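Local coordinates for tryptophan decarboxylase 1 (Oryza sativa subsp. japonica, PDB 6KHO), which catalyses the pyridoxal-phosphate-dependent decarboxylation of L-tryptophan to tryptamine, and of 5-hydroxy-L-tryptophan to serotonin, and works as a homodimer, at the interface of chains A and B. Residues are numbered along the deposited sequence; one frame, centred on the assembly and turned at random. Chains: chain A/B, Tryptophan decarboxylase 1.

Contact 1: the interface of chains A and B. Residues chain A 144-145, 148-149, 398; chain B 67-70.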
loop_
_atom_site.group_PDB
_atom_site.type_symbol
_atom_site.label_atom_id
_atom_site.label_comp_id
_atom_site.label_asym_id
_atom_site.label_seq_id
_atom_site.Cartn_x
_atom_site.Cartn_y
_atom_site.Cartn_z
ATOM N N ASP A 144 -5.098 9.374 16.858
ATOM C CA ASP A 144 -5.141 10.225 18.040
ATOM C C ASP A 144 -4.732 9.461 19.295
ATOM O O ASP A 144 -3.964 9.973 20.117
ATOM C CB ASP A 144 -6.540 10.807 18.194
ATOM C CG ASP A 144 -6.563 11.994 19.116
ATOM O OD1 ASP A 144 -6.720 11.802 20.342
ATOM O OD2 ASP A 144 -6.390 13.114 18.610
ATOM N N TRP A 145 -5.263 8.243 19.476
ATOM C CA TRP A 145 -4.869 7.426 20.619
ATOM C C TRP A 145 -3.367 7.184 20.631
ATOM O O TRP A 145 -2.724 7.284 21.680
ATOM C CB TRP A 145 -5.590 6.076 20.596
ATOM C CG TRP A 145 -7.017 6.059 21.048
ATOM C CD1 TRP A 145 -7.863 7.123 21.218
ATOM C CD2 TRP A 145 -7.776 4.885 21.368
ATOM N NE1 TRP A 145 -9.103 6.674 21.627
ATOM C CE2 TRP A 145 -9.070 5.306 21.729
ATOM C CE3 TRP A 145 -7.478 3.519 21.388
ATOM C CZ2 TRP A 145 -10.070 4.401 22.106
ATOM C CZ3 TRP A 145 -8.464 2.625 21.764
ATOM C CH2 TRP A 145 -9.748 3.070 22.115
ATOM N N GLN A 148 -1.461 10.127 21.661
ATOM C CA GLN A 148 -1.504 10.291 23.116
ATOM C C GLN A 148 -0.496 9.380 23.803
ATOM O O GLN A 148 0.215 9.814 24.715
ATOM C CB GLN A 148 -2.905 10.011 23.655
ATOM C CG GLN A 148 -3.960 11.020 23.249
ATOM C CD GLN A 148 -5.338 10.641 23.755
ATOM O OE1 GLN A 148 -5.516 10.342 24.935
ATOM N NE2 GLN A 148 -6.322 10.640 22.858
ATOM N N MET A 149 -0.420 8.111 23.384
ATOM C CA MET A 149 0.584 7.207 23.951
ATOM C C MET A 149 1.997 7.753 23.747
ATOM O O MET A 149 2.839 7.678 24.653
ATOM C CB MET A 149 0.465 5.814 23.329
ATOM C CG MET A 149 -0.876 5.125 23.544
ATOM S SD MET A 149 -0.763 3.328 23.413
ATOM C CE MET A 149 -0.108 3.104 21.753
ATOM N N VAL A 398 -2.568 0.410 27.253
ATOM C CA VAL A 398 -1.266 1.081 27.237
ATOM C C VAL A 398 -0.248 0.322 28.090
ATOM O O VAL A 398 0.902 0.114 27.679
ATOM C CB VAL A 398 -1.396 2.543 27.706
ATOM C CG1 VAL A 398 -0.013 3.237 27.665
ATOM C CG2 VAL A 398 -2.404 3.323 26.837
ATOM N N ARG B 67 -14.383 5.908 23.627
ATOM C CA ARG B 67 -13.635 6.701 24.592
ATOM C C ARG B 67 -12.596 7.569 23.883
ATOM O O ARG B 67 -12.112 7.239 22.794
ATOM C CB ARG B 67 -12.963 5.792 25.619
ATOM C CG ARG B 67 -12.015 4.788 24.997
ATOM C CD ARG B 67 -11.637 3.692 25.981
ATOM N NE ARG B 67 -10.826 4.215 27.078
ATOM C CZ ARG B 67 -10.915 3.773 28.330
ATOM N NH1 ARG B 67 -11.788 2.815 28.631
ATOM N NH2 ARG B 67 -10.150 4.293 29.279
ATOM N N ALA B 68 -12.258 8.693 24.516
ATOM C CA ALA B 68 -11.351 9.659 23.907
ATOM C C ALA B 68 -9.881 9.274 24.046
ATOM O O ALA B 68 -9.053 9.751 23.260
ATOM C CB ALA B 68 -11.567 11.041 24.526
ATOM N N SER B 69 -9.532 8.432 25.011
ATOM C CA SER B 69 -8.135 8.082 25.216
ATOM C C SER B 69 -7.982 6.569 25.236
ATOM O O SER B 69 -8.936 5.843 25.550
ATOM C CB SER B 69 -7.602 8.690 26.523
ATOM O OG SER B 69 -8.314 8.179 27.630
ATOM N N PRO B 70 -6.815 6.059 24.859
ATOM C CA PRO B 70 -6.615 4.610 24.889
ATOM C C PRO B 70 -6.697 4.096 26.313
ATOM O O PRO B 70 -6.270 4.782 27.252
ATOM C CB PRO B 70 -5.208 4.424 24.301
ATOM C CG PRO B 70 -4.517 5.771 24.512
ATOM C CD PRO B 70 -5.618 6.794 24.393
HETATM O O HOH W 1 -9.530 10.821 20.844
#

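Contact 2: the interface of chains A and B. Residues chain A 109, 333, 395-396, 400; chain B 22, 24, 33, 74.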
loop_
_atom_site.group_PDB
_atom_site.type_symbol
_atom_site.label_atom_id
_atom_site.label_comp_id
_atom_site.label_asym_id
_atom_site.label_seq_id
_atom_site.Cartn_x
_atom_site.Cartn_y
_atom_site.Cartn_z
ATOM N N SER A 109 0.201 -9.750 16.777
ATOM C CA SER A 109 -0.679 -10.073 17.890
ATOM C C SER A 109 -1.990 -10.626 17.353
ATOM O O SER A 109 -2.392 -10.329 16.221
ATOM C CB SER A 109 -0.947 -8.851 18.780
ATOM O OG SER A 109 -1.686 -7.846 18.083
ATOM N N MET A 333 3.231 -4.604 17.497
ATOM C CA MET A 333 2.349 -5.784 17.469
ATOM C C MET A 333 1.202 -5.666 16.471
ATOM O O MET A 333 0.139 -6.260 16.670
ATOM C CB MET A 333 1.784 -6.080 18.859
ATOM C CG MET A 333 2.808 -6.728 19.785
ATOM S SD MET A 333 2.188 -6.888 21.462
ATOM C CE MET A 333 2.250 -5.208 21.974
ATOM N N THR A 395 -7.745 -3.717 22.955
ATOM C CA THR A 395 -7.772 -5.005 23.644
ATOM C C THR A 395 -6.666 -5.100 24.695
ATOM O O THR A 395 -6.912 -5.556 25.818
ATOM C CB THR A 395 -7.660 -6.153 22.628
ATOM O OG1 THR A 395 -8.651 -5.992 21.602
ATOM C CG2 THR A 395 -7.869 -7.520 23.307
ATOM N N TYR A 396 -5.449 -4.668 24.360
ATOM C CA TYR A 396 -4.302 -4.859 25.247
ATOM C C TYR A 396 -4.077 -3.692 26.209
ATOM O O TYR A 396 -3.675 -3.919 27.356
ATOM C CB TYR A 396 -3.037 -5.103 24.424
ATOM C CG TYR A 396 -3.178 -6.294 23.503
ATOM C CD1 TYR A 396 -3.746 -7.484 23.957
ATOM C CD2 TYR A 396 -2.772 -6.226 22.176
ATOM C CE1 TYR A 396 -3.895 -8.576 23.117
ATOM C CE2 TYR A 396 -2.908 -7.321 21.323
ATOM C CZ TYR A 396 -3.465 -8.489 21.810
ATOM O OH TYR A 396 -3.596 -9.564 20.974
ATOM N N LYS A 400 0.126 -2.810 28.950
ATOM C CA LYS A 400 0.679 -3.999 28.305
ATOM C C LYS A 400 1.574 -3.634 27.125
ATOM O O LYS A 400 2.601 -4.287 26.894
ATOM C CB LYS A 400 -0.448 -4.921 27.834
ATOM C CG LYS A 400 -0.815 -6.044 28.798
ATOM C CD LYS A 400 -1.690 -7.078 28.091
ATOM C CE LYS A 400 -2.236 -8.133 29.044
ATOM N NZ LYS A 400 -3.147 -7.547 30.068
ATOM N N PHE B 22 3.420 -11.927 29.121
ATOM C CA PHE B 22 2.401 -11.586 28.133
ATOM C C PHE B 22 2.855 -12.092 26.768
ATOM O O PHE B 22 3.894 -11.669 26.256
ATOM C CB PHE B 22 2.132 -10.082 28.085
ATOM C CG PHE B 22 1.282 -9.661 26.906
ATOM C CD1 PHE B 22 0.092 -10.313 26.625
ATOM C CD2 PHE B 22 1.681 -8.619 26.077
ATOM C CE1 PHE B 22 -0.691 -9.935 25.542
ATOM C CE2 PHE B 22 0.907 -8.228 24.988
ATOM C CZ PHE B 22 -0.282 -8.891 24.719
ATOM N N PRO B 24 1.559 -12.284 22.989
ATOM C CA PRO B 24 0.479 -11.809 22.104
ATOM C C PRO B 24 0.001 -12.840 21.099
ATOM O O PRO B 24 -1.121 -12.701 20.599
ATOM C CB PRO B 24 1.105 -10.596 21.395
ATOM C CG PRO B 24 2.580 -10.812 21.484
ATOM C CD PRO B 24 2.802 -11.501 22.812
ATOM N N TYR B 33 -9.668 -15.520 19.437
ATOM C CA TYR B 33 -9.922 -14.254 18.745
ATOM C C TYR B 33 -10.297 -14.497 17.293
ATOM O O TYR B 33 -11.223 -13.870 16.758
ATOM C CB TYR B 33 -8.706 -13.324 18.781
ATOM C CG TYR B 33 -8.271 -12.717 20.097
ATOM C CD1 TYR B 33 -8.653 -13.251 21.323
ATOM C CD2 TYR B 33 -7.426 -11.611 20.097
ATOM C CE1 TYR B 33 -8.199 -12.693 22.513
ATOM C CE2 TYR B 33 -6.976 -11.053 21.259
ATOM C CZ TYR B 33 -7.362 -11.589 22.467
ATOM O OH TYR B 33 -6.894 -11.003 23.616
ATOM N N SER B 74 -6.067 -3.841 29.994
ATOM C CA SER B 74 -6.574 -4.699 28.937
ATOM C C SER B 74 -8.059 -4.990 29.137
ATOM O O SER B 74 -8.613 -4.837 30.228
ATOM C CB SER B 74 -5.787 -6.011 28.888
ATOM O OG SER B 74 -5.913 -6.719 30.109
HETATM O O HOH W 2 -3.266 -11.886 22.063
#

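Contact 1: the interface of chains A and B
The indole of A:Trp145 receives the B:Arg67-B:Pro70 stretch of the partner over one face and at one edge. On the face lie backbone atoms and the proline: the CA of B:Pro70 stands 3.9 Å from the centroid of the six-membered ring of A:Trp145, a CH-pi contact, while the carbonyl carbon of B:Ser69 sits above the five-membered ring. At the edge is the carbonyl oxygen of B:Arg67, nearly in the ring plane, which takes a long hydrogen bond from the indole NE1 of A:Trp145 at 3.3 Å. The bond is bent, 143° at the hydrogen, and the donor stands above the carbonyl plane and not on a lone pair. The guanidinium of B:Arg67 is turned almost perpendicular to the indole; its NE donates to the carbonyl oxygen of B:Ser69, nearly along the C=O axis, a bond within the loop that probably steadies the side chain, and CG of B:Arg67 lies against CZ2 of A:Trp145.

A helix face that meets the backbone carbonyls of a partner loop is illustrated by this group II decarboxylase homodimer. Three residues further along helix 133-149, A:Gln148 runs extended past CG (chi2 177°) and delivers its amide NE2 to the carbonyl oxygen of B:Ala68 at 2.9 Å, close to straight. The same NE2 also donates to the carboxylate OD1 of A:Asp144, at 2.8 Å, so two acceptors in or near the amide plane fix the rotation of the group. B:Pro70 packs between the indole and the side chains of A:Met149 and A:Val398, its CG 3.8 Å from CG of A:Met149 and its CB beside the CG2 methyl of A:Val398. A water bridges the two chains here, lying 3.0 Å from OD1 of A:Asp144 and 2.7 Å from the carbonyl oxygen of B:Ala68.

Contact 2: the interface of chains A and B
B:Phe22 meets A:Tyr396 edge to face in this part of the group II decarboxylase dimer, where the N-terminal segment of one subunit lies on helix 386-420 of the other. The two rings are inclined by 60° with their centroids 5.3 Å apart, and it is the tip of the phenylalanine, CZ, that comes over the rim of the tyrosine face near CD1. B:Phe22 shows how an aromatic ring can use edge and face at once: while its edge serves the tyrosine, its own face is covered by the aliphatic chain of A:Lys400. The two side chains cross at about a right angle, and CD of A:Lys400 lies over the centre of the B:Phe22 ring, 3.8 Å from the centroid, as a CH-pi contact. With CG of the phenylalanine anti to its backbone N (chi1 169°), the ring extends between A:Lys400 and A:Tyr396.

Past the ring, the lysine chain bends at its last torsion (chi4 64°) and brings the side-chain amine NZ of A:Lys400 to the hydroxyl OG of B:Ser74 at 2.9 Å, a weak hydrogen bond. On the other flank of A:Tyr396, B:Tyr33 of helix 27-47 approaches A:Thr395 tip to tip, with the phenol oxygen OH of B:Tyr33 3.6 Å from the methyl CG2 of A:Thr395. The two tyrosines cross at a slant.

B:Pro24 continues the segment. Its CB packs against CB of A:Ser109 and SD of A:Met333, and the methionine and proline cross nearly at right angles. The serine is held in place from its own chain, its OG donating in the carbonyl plane to the backbone oxygen of A:Met333. The phenol OH of A:Tyr396 reaches a water at 2.6 Å, and this water lies 2.7 Å from the carbonyl oxygen of B:Pro24.

The centres of contact 1 and contact 2 lie about 16 Å apart on one two-fold symmetric interface, so each recurs with the chains exchanged. Helix 386-420 of chain A serves both, giving A:Val398 to contact 1 and A:Thr395, A:Tyr396 and A:Lys400 to contact 2. On chain B the segment with B:Pro70 leads within four residues to B:Ser74, carrying the chain from one contact to the other. The centres are about 33 Å (contact 1) and 37 Å (contact 2) from the catalytic A:Tyr359, consistent with a mainly structural role in the homodimer.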